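Local coordinates for cellulase (PDB 6XSO), which acts as a broad-specificity endoglucanase of glycoside hydrolase family 5, probably cutting beta-1,4-linked plant polysaccharides such as cellulose and xylan within the chain, at residues E20-A25 with R226-V231; P61-E66 with V107-A112; S201-I206 with K248-K253; A281-T286 with V332-A337. One frame throughout, in Å; residues are numbered along the deposited sequence. Where two conformers were deposited one is given.

The four contacts sample two regions of one TIM barrel, its floor and its outer layer. Contact 1 lies at the N-terminal ends of the parallel strands, the end remote from the catalytic cleft in this fold. Contacts 2, 3 and 4 each join parts of successive beta-alpha connections around the outside. Contacts 2 and 3 fall on opposite sides of the chain's centre, their own centres 35 Å apart; contact 1 sits deeper, its centre 22 Å from each of theirs. Contact 4 is 26 Å, centre to centre, from contact 3. Its Arg-283 side chain lies about 11 Å from a bound malate molecule, which is near the outer helices and no evidence of a substrate site.

Contact 1 (E20-A25 with R226-V231); sequences ETATNA and RRNLIV
Asn-228, where the chain enters the fifth barrel strand, reaches with its amide into the turn that begins helix 22-28. ND2 donates to the backbone O of Glu-20 at 3.0 Å, with an N-H...O angle of 161°. The acceptor lies almost in the amide plane, whereas the donor stands well above the carbonyl plane, 45° out of it. The same nitrogen gives its second bond to a water, ND2 to water 2.8 Å, and that water donates to Glu-20 OE2. One amide group thus holds both the main chain and, through the water, the carboxylate of a single residue. The methyl carbons of the helix fill in beside it: Ala-22 CB is 3.6 Å from Asn-228 OD1, and Ala-25 CB is 3.9 Å from ND2.

The next shell fixes these groups. Asn-228 OD1 is bonded to His-263 ND1, which settles which end of the amide faces Glu-20. The first torsion of Glu-20, 63°, places CG between the backbone N and the carbonyl carbon; from there the extended chain carries the carboxylate back to the water, with Tyr-116 binding OE2 and Asn-28 binding OE1. Thr-21 is the N-cap of the helix, its OG1 accepting from Asn-24 N at 3.1 Å.

Asn-228, Tyr-116 and His-263 all stand at or just before the start of a barrel strand, and Pro-303, which touches Ala-22, does so too. A short N-terminal helix laid against these strand beginnings closes the floor of the (beta/alpha)8 barrel.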
loop_
_atom_site.group_PDB
_atom_site.type_symbol
_atom_site.label_atom_id
_atom_site.label_comp_id
_atom_site.label_asym_id
_atom_site.label_seq_id
_atom_site.Cartn_x
_atom_site.Cartn_y
_atom_site.Cartn_z
ATOM N N GLU A 20 -6.101 -1.595 18.699
ATOM C CA GLU A 20 -4.735 -1.339 19.114
ATOM C C GLU A 20 -4.234 -0.070 18.442
ATOM O O GLU A 20 -4.826 0.425 17.473
ATOM C CB GLU A 20 -3.834 -2.513 18.712
ATOM C CG GLU A 20 -3.761 -2.722 17.208
ATOM C CD GLU A 20 -3.109 -4.025 16.794
ATOM O OE1 GLU A 20 -2.362 -4.639 17.605
ATOM O OE2 GLU A 20 -3.308 -4.425 15.619
ATOM N N THR A 21 -3.138 0.466 18.971
ATOM C CA THR A 21 -2.513 1.606 18.323
ATOM C C THR A 21 -1.957 1.187 16.965
ATOM O O THR A 21 -1.613 0.025 16.727
ATOM C CB THR A 21 -1.361 2.176 19.160
ATOM O OG1 THR A 21 -0.309 1.210 19.279
ATOM C CG2 THR A 21 -1.835 2.599 20.549
ATOM N N ALA A 22 -1.831 2.163 16.068
ATOM C CA ALA A 22 -1.202 1.858 14.792
ATOM C C ALA A 22 0.232 1.389 14.978
ATOM O O ALA A 22 0.700 0.547 14.212
ATOM C CB ALA A 22 -1.256 3.071 13.876
ATOM N N THR A 23 0.941 1.913 15.982
ATOM C CA THR A 23 2.312 1.471 16.230
ATOM C C THR A 23 2.347 -0.024 16.525
ATOM O O THR A 23 3.186 -0.758 15.994
ATOM C CB THR A 23 2.938 2.279 17.372
ATOM O OG1 THR A 23 3.156 3.629 16.941
ATOM C CG2 THR A 23 4.275 1.695 17.796
ATOM N N ASN A 24 1.429 -0.500 17.370
ATOM C CA ASN A 24 1.380 -1.936 17.642
ATOM C C ASN A 24 0.892 -2.723 16.432
ATOM O O ASN A 24 1.385 -3.831 16.177
ATOM C CB ASN A 24 0.518 -2.211 18.867
ATOM C CG ASN A 24 1.272 -1.979 20.160
ATOM O OD1 ASN A 24 2.476 -2.239 20.242
ATOM N ND2 ASN A 24 0.577 -1.484 21.175
ATOM N N ALA A 25 -0.081 -2.190 15.684
ATOM C CA ALA A 25 -0.543 -2.896 14.491
ATOM C C ALA A 25 0.616 -3.168 13.544
ATOM O O ALA A 25 0.794 -4.289 13.051
ATOM C CB ALA A 25 -1.605 -2.080 13.764
ATOM N N ARG A 226 -11.819 4.642 15.343
ATOM C CA ARG A 226 -10.583 4.140 15.926
ATOM C C ARG A 226 -9.796 3.234 14.991
ATOM O O ARG A 226 -8.694 2.807 15.356
ATOM C CB ARG A 226 -10.872 3.373 17.224
ATOM C CG ARG A 226 -11.546 4.186 18.315
ATOM C CD ARG A 226 -11.989 3.264 19.456
ATOM N NE ARG A 226 -13.029 2.319 19.040
ATOM C CZ ARG A 226 -13.160 1.075 19.498
ATOM N NH1 ARG A 226 -12.302 0.587 20.388
ATOM N NH2 ARG A 226 -14.146 0.305 19.054
ATOM N N ARG A 227 -10.317 2.927 13.805
ATOM C CA ARG A 227 -9.600 2.057 12.881
ATOM C C ARG A 227 -8.233 2.645 12.538
ATOM O O ARG A 227 -8.068 3.863 12.437
ATOM C CB ARG A 227 -10.423 1.849 11.604
ATOM C CG ARG A 227 -9.801 0.839 10.641
ATOM C CD ARG A 227 -10.694 0.531 9.442
ATOM N NE ARG A 227 -12.036 0.173 9.903
ATOM C CZ ARG A 227 -12.368 -0.970 10.492
ATOM N NH1 ARG A 227 -11.481 -1.936 10.672
ATOM N NH2 ARG A 227 -13.616 -1.134 10.903
ATOM N N ASN A 228 -7.253 1.774 12.365
ATOM C CA ASN A 228 -5.926 2.223 11.973
ATOM C C ASN A 228 -5.912 2.524 10.487
ATOM O O ASN A 228 -6.281 1.676 9.666
ATOM C CB ASN A 228 -4.922 1.178 12.413
ATOM C CG ASN A 228 -4.772 1.173 13.907
ATOM O OD1 ASN A 228 -4.678 2.235 14.524
ATOM N ND2 ASN A 228 -4.789 -0.012 14.510
ATOM N N LEU A 229 -5.534 3.758 10.161
ATOM C CA LEU A 229 -5.560 4.282 8.809
ATOM C C LEU A 229 -4.154 4.669 8.375
ATOM O O LEU A 229 -3.273 4.939 9.198
ATOM C CB LEU A 229 -6.452 5.525 8.729
ATOM C CG LEU A 229 -7.861 5.419 9.303
ATOM C CD1 LEU A 229 -8.604 6.721 9.158
ATOM C CD2 LEU A 229 -8.591 4.310 8.588
ATOM N N ILE A 230 -3.940 4.667 7.068
ATOM C CA ILE A 230 -2.606 4.816 6.493
ATOM C C ILE A 230 -2.675 5.877 5.409
ATOM O O ILE A 230 -3.565 5.834 4.551
ATOM C CB ILE A 230 -2.131 3.487 5.866
ATOM C CG1 ILE A 230 -2.196 2.331 6.854
ATOM C CG2 ILE A 230 -0.745 3.645 5.266
ATOM C CD1 ILE A 230 -2.299 0.997 6.146
ATOM N N VAL A 231 -1.743 6.837 5.449
ATOM C CA VAL A 231 -1.626 7.863 4.414
ATOM C C VAL A 231 -0.251 7.722 3.763
ATOM O O VAL A 231 0.744 7.439 4.447
ATOM C CB VAL A 231 -1.856 9.297 4.945
ATOM C CG1 VAL A 231 -3.287 9.448 5.411
ATOM C CG2 VAL A 231 -0.886 9.650 6.042
HETATM O O HOH W 1 -4.776 -2.762 13.906
#

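Contact 2 (P61-E66 with V107-A112); sequences PVTKPE and VDYVVA
Pro-65 lies over one face of the Tyr-109 ring in a CH-pi contact. Its CD stands 3.8 Å from the ring centroid and only 12° off the ring normal, while CB settles nearer the root of the ring, 3.6 Å from Tyr-109 CD1. Tyr-109 projects from helix 97-111 with CG beside the backbone N and anti to the carbonyl carbon (chi1 -63°); a second torsion of -18° then turns the ring so that its face, and not its rim, receives the proline. Obliquely to the ring comes the main chain before the proline, with Thr-63 O 3.4 Å from Tyr-109 CE2.

In the (beta/alpha)8 barrel of this family-5 enzyme, the contact joins two neighbouring connections: the loop leading into helix 66-73, between the first and second strands, and the helix between the second and third. Phe-68 of helix 66-73 also packs on Tyr-109.

At the hydroxyl end, Arg-102 links the partners, with NH1 bonded to Tyr-109 OH and NH2 to Thr-63 O. With a leucine in place of Tyr-109, Pro-65 would probably lose the flat surface beneath it and Arg-102 one of its acceptors. A water also donates to Thr-63 O at 2.8 Å and makes a weak contact with Tyr-109 OH. At the other end of the side chain a second water bridges the backbones, donating to Pro-65 O and to Tyr-109 O, the latter at 2.7 Å.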
loop_
_atom_site.group_PDB
_atom_site.type_symbol
_atom_site.label_atom_id
_atom_site.label_comp_id
_atom_site.label_asym_id
_atom_site.label_seq_id
_atom_site.Cartn_x
_atom_site.Cartn_y
_atom_site.Cartn_z
ATOM N N PRO A 61 -5.327 -15.277 -11.572
ATOM C CA PRO A 61 -6.589 -16.017 -11.483
ATOM C C PRO A 61 -7.530 -15.390 -10.463
ATOM O O PRO A 61 -7.145 -14.555 -9.644
ATOM C CB PRO A 61 -6.133 -17.396 -10.997
ATOM C CG PRO A 61 -4.923 -17.065 -10.115
ATOM C CD PRO A 61 -4.237 -15.910 -10.798
ATOM N N VAL A 62 -8.792 -15.823 -10.524
ATOM C CA VAL A 62 -9.743 -15.487 -9.470
ATOM C C VAL A 62 -9.209 -15.997 -8.139
ATOM O O VAL A 62 -8.867 -17.177 -8.000
ATOM C CB VAL A 62 -11.127 -16.068 -9.795
ATOM C CG1 VAL A 62 -12.071 -15.914 -8.610
ATOM C CG2 VAL A 62 -11.717 -15.375 -11.029
ATOM N N THR A 63 -9.134 -15.104 -7.155
ATOM C CA THR A 63 -8.467 -15.420 -5.897
ATOM C C THR A 63 -9.327 -16.386 -5.083
ATOM O O THR A 63 -10.558 -16.302 -5.087
ATOM C CB THR A 63 -8.268 -14.135 -5.108
ATOM O OG1 THR A 63 -7.567 -13.146 -5.895
ATOM C CG2 THR A 63 -7.438 -14.356 -3.838
ATOM N N LYS A 64 -8.675 -17.313 -4.387
ATOM C CA LYS A 64 -9.335 -18.297 -3.544
ATOM C C LYS A 64 -8.762 -18.242 -2.140
ATOM O O LYS A 64 -7.614 -17.826 -1.939
ATOM C CB LYS A 64 -9.156 -19.720 -4.087
ATOM C CG LYS A 64 -9.905 -19.950 -5.381
ATOM C CD LYS A 64 -9.946 -21.404 -5.761
ATOM C CE LYS A 64 -8.593 -21.892 -6.219
ATOM N NZ LYS A 64 -8.639 -23.369 -6.437
ATOM N N PRO A 65 -9.525 -18.707 -1.139
ATOM C CA PRO A 65 -9.070 -18.514 0.248
ATOM C C PRO A 65 -7.851 -19.336 0.612
ATOM O O PRO A 65 -7.095 -18.939 1.509
ATOM C CB PRO A 65 -10.305 -18.882 1.086
ATOM C CG PRO A 65 -11.158 -19.714 0.185
ATOM C CD PRO A 65 -10.931 -19.157 -1.199
ATOM N N GLU A 66 -7.633 -20.462 -0.063
ATOM C CA GLU A 66 -6.527 -21.337 0.297
ATOM C C GLU A 66 -5.182 -20.647 0.123
ATOM O O GLU A 66 -4.238 -20.931 0.871
ATOM C CB GLU A 66 -6.615 -22.604 -0.547
ATOM C CG GLU A 66 -7.757 -23.533 -0.163
ATOM C CD GLU A 66 -9.169 -23.044 -0.503
ATOM O OE1 GLU A 66 -9.382 -22.292 -1.498
ATOM O OE2 GLU A 66 -10.082 -23.453 0.245
ATOM N N VAL A 107 -11.096 -9.732 1.270
ATOM C CA VAL A 107 -10.733 -9.328 2.627
ATOM C C VAL A 107 -11.057 -10.440 3.617
ATOM O O VAL A 107 -10.243 -10.765 4.493
ATOM C CB VAL A 107 -11.445 -8.013 2.989
ATOM C CG1 VAL A 107 -11.248 -7.681 4.444
ATOM C CG2 VAL A 107 -10.916 -6.906 2.080
ATOM N N ASP A 108 -12.250 -11.039 3.487
ATOM C CA ASP A 108 -12.640 -12.136 4.355
ATOM C C ASP A 108 -11.649 -13.286 4.259
ATOM O O ASP A 108 -11.311 -13.909 5.274
ATOM C CB ASP A 108 -14.048 -12.616 3.985
ATOM C CG ASP A 108 -15.136 -11.656 4.436
ATOM O OD1 ASP A 108 -14.877 -10.813 5.328
ATOM O OD2 ASP A 108 -16.276 -11.740 3.899
ATOM N N TYR A 109 -11.163 -13.580 3.049
ATOM C CA TYR A 109 -10.211 -14.675 2.901
ATOM C C TYR A 109 -8.962 -14.409 3.733
ATOM O O TYR A 109 -8.344 -15.340 4.273
ATOM C CB TYR A 109 -9.750 -14.800 1.448
ATOM C CG TYR A 109 -10.771 -15.145 0.392
ATOM C CD1 TYR A 109 -12.004 -15.697 0.706
ATOM C CD2 TYR A 109 -10.463 -14.947 -0.944
ATOM C CE1 TYR A 109 -12.918 -16.013 -0.297
ATOM C CE2 TYR A 109 -11.355 -15.265 -1.945
ATOM C CZ TYR A 109 -12.586 -15.773 -1.620
ATOM O OH TYR A 109 -13.494 -16.082 -2.622
ATOM N N VAL A 110 -8.539 -13.144 3.792
ATOM C CA VAL A 110 -7.322 -12.785 4.505
ATOM C C VAL A 110 -7.535 -12.850 6.009
ATOM O O VAL A 110 -6.767 -13.488 6.744
ATOM C CB VAL A 110 -6.849 -11.386 4.074
ATOM C CG1 VAL A 110 -5.695 -10.944 4.942
ATOM C CG2 VAL A 110 -6.476 -11.356 2.595
ATOM N N VAL A 111 -8.586 -12.194 6.500
ATOM C CA VAL A 111 -8.778 -12.126 7.941
ATOM C C VAL A 111 -9.208 -13.473 8.508
ATOM O O VAL A 111 -9.067 -13.703 9.719
ATOM C CB VAL A 111 -9.708 -10.961 8.341
ATOM C CG1 VAL A 111 -9.127 -9.620 7.881
ATOM C CG2 VAL A 111 -11.092 -11.170 7.810
ATOM N N ALA A 112 -9.694 -14.391 7.663
ATOM C CA ALA A 112 -9.982 -15.745 8.116
ATOM C C ALA A 112 -8.745 -16.441 8.649
ATOM O O ALA A 112 -8.881 -17.375 9.447
ATOM C CB ALA A 112 -10.540 -16.573 6.962
HETATM O O HOH W 2 -12.824 -17.903 -5.406
HETATM O O HOH W 3 -8.417 -18.020 3.799
#

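Contact 3 (S201-I206 with K248-K253); sequences SAYNAI and KDPLSK
Tyr-203 extends from helix 196-219 across to the short helix 249-252, joining two successive beta-alpha connections in the outer layer of the TIM barrel: one leads into strand 229-232, the other leaves it. The tyrosine lies along the flank of the short helix, so that different parts of the ring meet different residues.

Near its root the ring is met face-on by Lys-253. The lysine CB sits 3.9 Å from the ring centroid, 21° off the normal, in a CH-pi contact displaced toward CG, to which it comes within 3.6 Å. The two side chains cross at a slant. Lysine CG continues over that face, above the CD2 side, and the bend at its second torsion (-72°) then takes the rest of the chain away, so only the start of this long side chain packs here and its ammonium group takes no part.

Over the same face, toward the rim, lies Asp-249 O, which is already occupied in a helical bond from Lys-253 N. The aspartate side chain runs at about a right angle to the tyrosine, its carboxylate plane turned 74° from the ring. It offers its methylene to the phenol, CB to Tyr-203 OH 3.5 Å, while OD2 is bonded instead to His-246 ND1.

Beyond the two segments, Ala-186 N is hydrogen-bonded to the hydroxyl of Tyr-203, and Asn-207 ND2 to the backbone O of Lys-253. Pro-250 crosses the end of the tyrosine at an angle, with Pro-250 CD 3.6 Å from Tyr-203 OH.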
loop_
_atom_site.group_PDB
_atom_site.type_symbol
_atom_site.label_atom_id
_atom_site.label_comp_id
_atom_site.label_asym_id
_atom_site.label_seq_id
_atom_site.Cartn_x
_atom_site.Cartn_y
_atom_site.Cartn_z
ATOM N N SER A 201 1.936 22.948 -5.177
ATOM C CA SER A 201 0.586 22.474 -5.456
ATOM C C SER A 201 0.452 21.005 -5.106
ATOM O O SER A 201 -0.563 20.573 -4.540
ATOM C CB SER A 201 0.284 22.689 -6.944
ATOM O OG SER A 201 -1.063 22.383 -7.265
ATOM N N ALA A 202 1.488 20.233 -5.425
ATOM C CA ALA A 202 1.446 18.786 -5.257
ATOM C C ALA A 202 1.367 18.398 -3.792
ATOM O O ALA A 202 0.552 17.547 -3.418
ATOM C CB ALA A 202 2.682 18.189 -5.912
ATOM N N TYR A 203 2.176 19.032 -2.941
ATOM C CA TYR A 203 2.124 18.688 -1.519
ATOM C C TYR A 203 0.847 19.193 -0.866
ATOM O O TYR A 203 0.296 18.520 0.010
ATOM C CB TYR A 203 3.404 19.128 -0.801
ATOM C CG TYR A 203 4.629 18.469 -1.403
ATOM C CD1 TYR A 203 4.751 17.085 -1.463
ATOM C CD2 TYR A 203 5.656 19.215 -1.920
ATOM C CE1 TYR A 203 5.854 16.489 -2.032
ATOM C CE2 TYR A 203 6.766 18.619 -2.487
ATOM C CZ TYR A 203 6.861 17.248 -2.549
ATOM O OH TYR A 203 7.952 16.636 -3.125
ATOM N N ASN A 204 0.323 20.344 -1.301
ATOM C CA ASN A 204 -0.993 20.754 -0.823
ATOM C C ASN A 204 -2.056 19.716 -1.184
ATOM O O ASN A 204 -2.965 19.439 -0.387
ATOM C CB ASN A 204 -1.382 22.101 -1.429
ATOM C CG ASN A 204 -0.679 23.277 -0.769
ATOM O OD1 ASN A 204 0.064 23.128 0.207
ATOM N ND2 ASN A 204 -0.903 24.471 -1.316
ATOM N N ALA A 205 -1.981 19.164 -2.402
ATOM C CA ALA A 205 -2.954 18.159 -2.840
ATOM C C ALA A 205 -2.812 16.853 -2.058
ATOM O O ALA A 205 -3.814 16.278 -1.625
ATOM C CB ALA A 205 -2.800 17.891 -4.336
ATOM N N ILE A 206 -1.575 16.361 -1.899
ATOM C CA ILE A 206 -1.347 15.177 -1.071
ATOM C C ILE A 206 -1.978 15.384 0.295
ATOM O O ILE A 206 -2.704 14.526 0.806
ATOM C CB ILE A 206 0.158 14.873 -0.950
ATOM C CG1 ILE A 206 0.723 14.366 -2.279
ATOM C CG2 ILE A 206 0.379 13.867 0.210
ATOM C CD1 ILE A 206 0.327 12.968 -2.639
ATOM N N LYS A 248 14.081 14.585 -0.029
ATOM C CA LYS A 248 13.365 14.408 1.227
ATOM C C LYS A 248 12.028 15.127 1.249
ATOM O O LYS A 248 11.270 14.930 2.201
ATOM C CB LYS A 248 14.190 14.897 2.417
ATOM C CG LYS A 248 15.533 14.159 2.612
ATOM C CD LYS A 248 15.323 12.738 3.052
ATOM C CE LYS A 248 16.656 12.059 3.421
ATOM N NZ LYS A 248 17.518 11.737 2.239
ATOM N N ASP A 249 11.728 15.958 0.247
ATOM C CA ASP A 249 10.492 16.738 0.290
ATOM C C ASP A 249 9.233 15.877 0.425
ATOM O O ASP A 249 8.327 16.292 1.161
ATOM C CB ASP A 249 10.396 17.682 -0.919
ATOM C CG ASP A 249 11.479 18.774 -0.936
ATOM O OD1 ASP A 249 12.394 18.787 -0.089
ATOM O OD2 ASP A 249 11.391 19.650 -1.821
ATOM N N PRO A 250 9.090 14.720 -0.235
ATOM C CA PRO A 250 7.896 13.881 0.022
ATOM C C PRO A 250 7.727 13.499 1.482
ATOM O O PRO A 250 6.593 13.301 1.953
ATOM C CB PRO A 250 8.125 12.662 -0.887
ATOM C CG PRO A 250 8.917 13.237 -2.030
ATOM C CD PRO A 250 9.902 14.188 -1.344
ATOM N N LEU A 251 8.821 13.411 2.228
ATOM C CA LEU A 251 8.726 13.100 3.645
ATOM C C LEU A 251 8.470 14.351 4.484
ATOM O O LEU A 251 7.585 14.360 5.346
ATOM C CB LEU A 251 10.012 12.428 4.147
ATOM C CG LEU A 251 10.580 11.225 3.394
ATOM C CD1 LEU A 251 11.697 10.580 4.212
ATOM C CD2 LEU A 251 9.537 10.168 3.057
ATOM N N SER A 252 9.232 15.413 4.240
ATOM C CA SER A 252 9.162 16.577 5.102
ATOM C C SER A 252 7.945 17.435 4.833
ATOM O O SER A 252 7.558 18.218 5.705
ATOM C CB SER A 252 10.407 17.442 4.929
ATOM O OG SER A 252 10.417 18.073 3.658
ATOM N N LYS A 253 7.347 17.317 3.649
ATOM C CA LYS A 253 6.199 18.133 3.275
ATOM C C LYS A 253 4.869 17.419 3.477
ATOM O O LYS A 253 3.817 17.975 3.127
ATOM C CB LYS A 253 6.339 18.594 1.817
ATOM C CG LYS A 253 7.598 19.377 1.499
ATOM C CD LYS A 253 7.594 20.742 2.079
ATOM C CE LYS A 253 8.856 21.478 1.644
ATOM N NZ LYS A 253 9.031 22.713 2.435
#

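Contact 4 (A281-T286 with V332-A337); sequences AIRTDT and VDDFVA
Arg-283 lays the aliphatic part of its side chain over the carboxylate of Asp-334, CG to CG 3.6 Å. The two residues belong to neighbouring outer helices of the (beta/alpha)8 barrel, 279-298 and 325-341, which run nearly parallel in the segments that touch, their axes 9.9 Å apart and crossing at -21°. Although the charges are opposite, the pair falls short of a salt bridge: the arginine chain runs extended past the acid, leaving Arg-283 NE 4.2 Å from Asp-334 OD1. That oxygen lies at the edge of the guanidinium, near its plane, while the plane of the carboxylate is turned 70° from it. The link is therefore mainly methylene against carboxylate, with a probable electrostatic pull added.

Asp-334 gets there through a first torsion of 176°, which sets CG anti to the backbone N and sends the carboxylate across the gap between the helices. A water occupies the space beside it, donating to OD2 at 2.7 Å and accepting from Thr-286 OG1 at 2.8 Å. Gln-338, one turn further along helix 325-341, gives its NE2 to the same OD2 and also to the backbone O of Arg-283. With an alanine at Asp-334, the water would probably lose the acceptor that ties it to helix 325-341, Gln-338 NE2 would keep just the carbonyl of Arg-283 of the two acceptors named, and the methylenes of Arg-283 would lose the carboxylate they lie on.

Deeper in, toward the barrel wall, Phe-335 stacks on Trp-309 of strand 304-309. The methyl of Thr-286 meets that phenylalanine obliquely, with Thr-286 CG2 4.0 Å from Phe-335 CD1.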
loop_
_atom_site.group_PDB
_atom_site.type_symbol
_atom_site.label_atom_id
_atom_site.label_comp_id
_atom_site.label_asym_id
_atom_site.label_seq_id
_atom_site.Cartn_x
_atom_site.Cartn_y
_atom_site.Cartn_z
ATOM N N ALA A 281 27.618 -2.052 0.482
ATOM C CA ALA A 281 26.995 -0.828 -0.003
ATOM C C ALA A 281 25.476 -0.908 0.097
ATOM O O ALA A 281 24.811 0.098 0.403
ATOM C CB ALA A 281 27.450 -0.556 -1.438
ATOM N N ILE A 282 24.907 -2.087 -0.191
ATOM C CA ILE A 282 23.457 -2.289 -0.112
ATOM C C ILE A 282 22.958 -2.070 1.309
ATOM O O ILE A 282 21.941 -1.401 1.530
ATOM C CB ILE A 282 23.079 -3.691 -0.633
ATOM C CG1 ILE A 282 23.313 -3.769 -2.142
ATOM C CG2 ILE A 282 21.619 -4.030 -0.304
ATOM C CD1 ILE A 282 23.472 -5.188 -2.692
ATOM N N ARG A 283 23.658 -2.650 2.292
ATOM C CA ARG A 283 23.272 -2.458 3.689
ATOM C C ARG A 283 23.301 -0.986 4.068
ATOM O O ARG A 283 22.409 -0.498 4.772
ATOM C CB ARG A 283 24.181 -3.269 4.611
ATOM C CG ARG A 283 23.952 -4.754 4.476
ATOM C CD ARG A 283 24.769 -5.532 5.491
ATOM N NE ARG A 283 24.652 -6.967 5.277
ATOM C CZ ARG A 283 25.674 -7.793 5.045
ATOM N NH1 ARG A 283 26.930 -7.352 5.001
ATOM N NH2 ARG A 283 25.416 -9.079 4.868
ATOM N N THR A 284 24.321 -0.259 3.610
ATOM C CA THR A 284 24.381 1.177 3.865
ATOM C C THR A 284 23.222 1.926 3.210
ATOM O O THR A 284 22.649 2.845 3.809
ATOM C CB THR A 284 25.726 1.709 3.368
ATOM O OG1 THR A 284 26.772 1.049 4.088
ATOM C CG2 THR A 284 25.810 3.202 3.579
ATOM N N ASP A 285 22.867 1.559 1.978
ATOM C CA ASP A 285 21.725 2.179 1.325
ATOM C C ASP A 285 20.446 1.917 2.110
ATOM O O ASP A 285 19.593 2.799 2.260
ATOM C CB ASP A 285 21.538 1.606 -0.076
ATOM C CG ASP A 285 22.544 2.107 -1.074
ATOM O OD1 ASP A 285 23.199 3.157 -0.846
ATOM O OD2 ASP A 285 22.669 1.429 -2.120
ATOM N N THR A 286 20.276 0.693 2.598
ATOM C CA THR A 286 19.089 0.388 3.383
ATOM C C THR A 286 19.083 1.172 4.687
ATOM O O THR A 286 18.037 1.685 5.106
ATOM C CB THR A 286 19.021 -1.122 3.616
ATOM O OG1 THR A 286 18.778 -1.772 2.356
ATOM C CG2 THR A 286 17.917 -1.474 4.604
ATOM N N VAL A 332 17.442 -9.111 1.155
ATOM C CA VAL A 332 16.208 -9.430 1.881
ATOM C C VAL A 332 16.486 -9.555 3.373
ATOM O O VAL A 332 15.780 -8.978 4.212
ATOM C CB VAL A 332 15.590 -10.728 1.319
ATOM C CG1 VAL A 332 14.599 -11.353 2.294
ATOM C CG2 VAL A 332 14.978 -10.477 -0.057
ATOM N N ASP A 333 17.473 -10.374 3.728
ATOM C CA ASP A 333 17.763 -10.601 5.138
ATOM C C ASP A 333 17.937 -9.276 5.869
ATOM O O ASP A 333 17.384 -9.065 6.954
ATOM C CB ASP A 333 19.071 -11.388 5.282
ATOM C CG ASP A 333 18.956 -12.847 4.888
ATOM O OD1 ASP A 333 17.854 -13.342 4.627
ATOM O OD2 ASP A 333 20.016 -13.518 4.843
ATOM N N ASP A 334 18.752 -8.387 5.297
ATOM C CA ASP A 334 19.100 -7.141 5.979
ATOM C C ASP A 334 17.951 -6.135 5.946
ATOM O O ASP A 334 17.745 -5.393 6.917
ATOM C CB ASP A 334 20.366 -6.556 5.354
ATOM C CG ASP A 334 20.738 -5.210 5.954
ATOM O OD1 ASP A 334 21.292 -5.208 7.084
ATOM O OD2 ASP A 334 20.470 -4.184 5.279
ATOM N N PHE A 335 17.223 -6.063 4.827
ATOM C CA PHE A 335 16.111 -5.119 4.695
ATOM C C PHE A 335 15.032 -5.424 5.721
ATOM O O PHE A 335 14.581 -4.535 6.455
ATOM C CB PHE A 335 15.556 -5.226 3.273
ATOM C CG PHE A 335 14.551 -4.163 2.911
ATOM C CD1 PHE A 335 14.969 -2.960 2.391
ATOM C CD2 PHE A 335 13.193 -4.393 3.057
ATOM C CE1 PHE A 335 14.042 -1.993 2.040
ATOM C CE2 PHE A 335 12.266 -3.427 2.692
ATOM C CZ PHE A 335 12.694 -2.228 2.211
ATOM N N VAL A 336 14.645 -6.699 5.822
ATOM C CA VAL A 336 13.631 -7.091 6.796
ATOM C C VAL A 336 14.124 -6.824 8.206
ATOM O O VAL A 336 13.372 -6.329 9.050
ATOM C CB VAL A 336 13.228 -8.563 6.582
ATOM C CG1 VAL A 336 12.369 -9.074 7.736
ATOM C CG2 VAL A 336 12.457 -8.680 5.256
ATOM N N ALA A 337 15.391 -7.151 8.486
ATOM C CA ALA A 337 15.942 -6.962 9.823
ATOM C C ALA A 337 16.006 -5.486 10.195
ATOM O O ALA A 337 15.657 -5.108 11.324
ATOM C CB ALA A 337 17.339 -7.571 9.917
HETATM O O HOH W 4 19.443 -4.445 2.748
#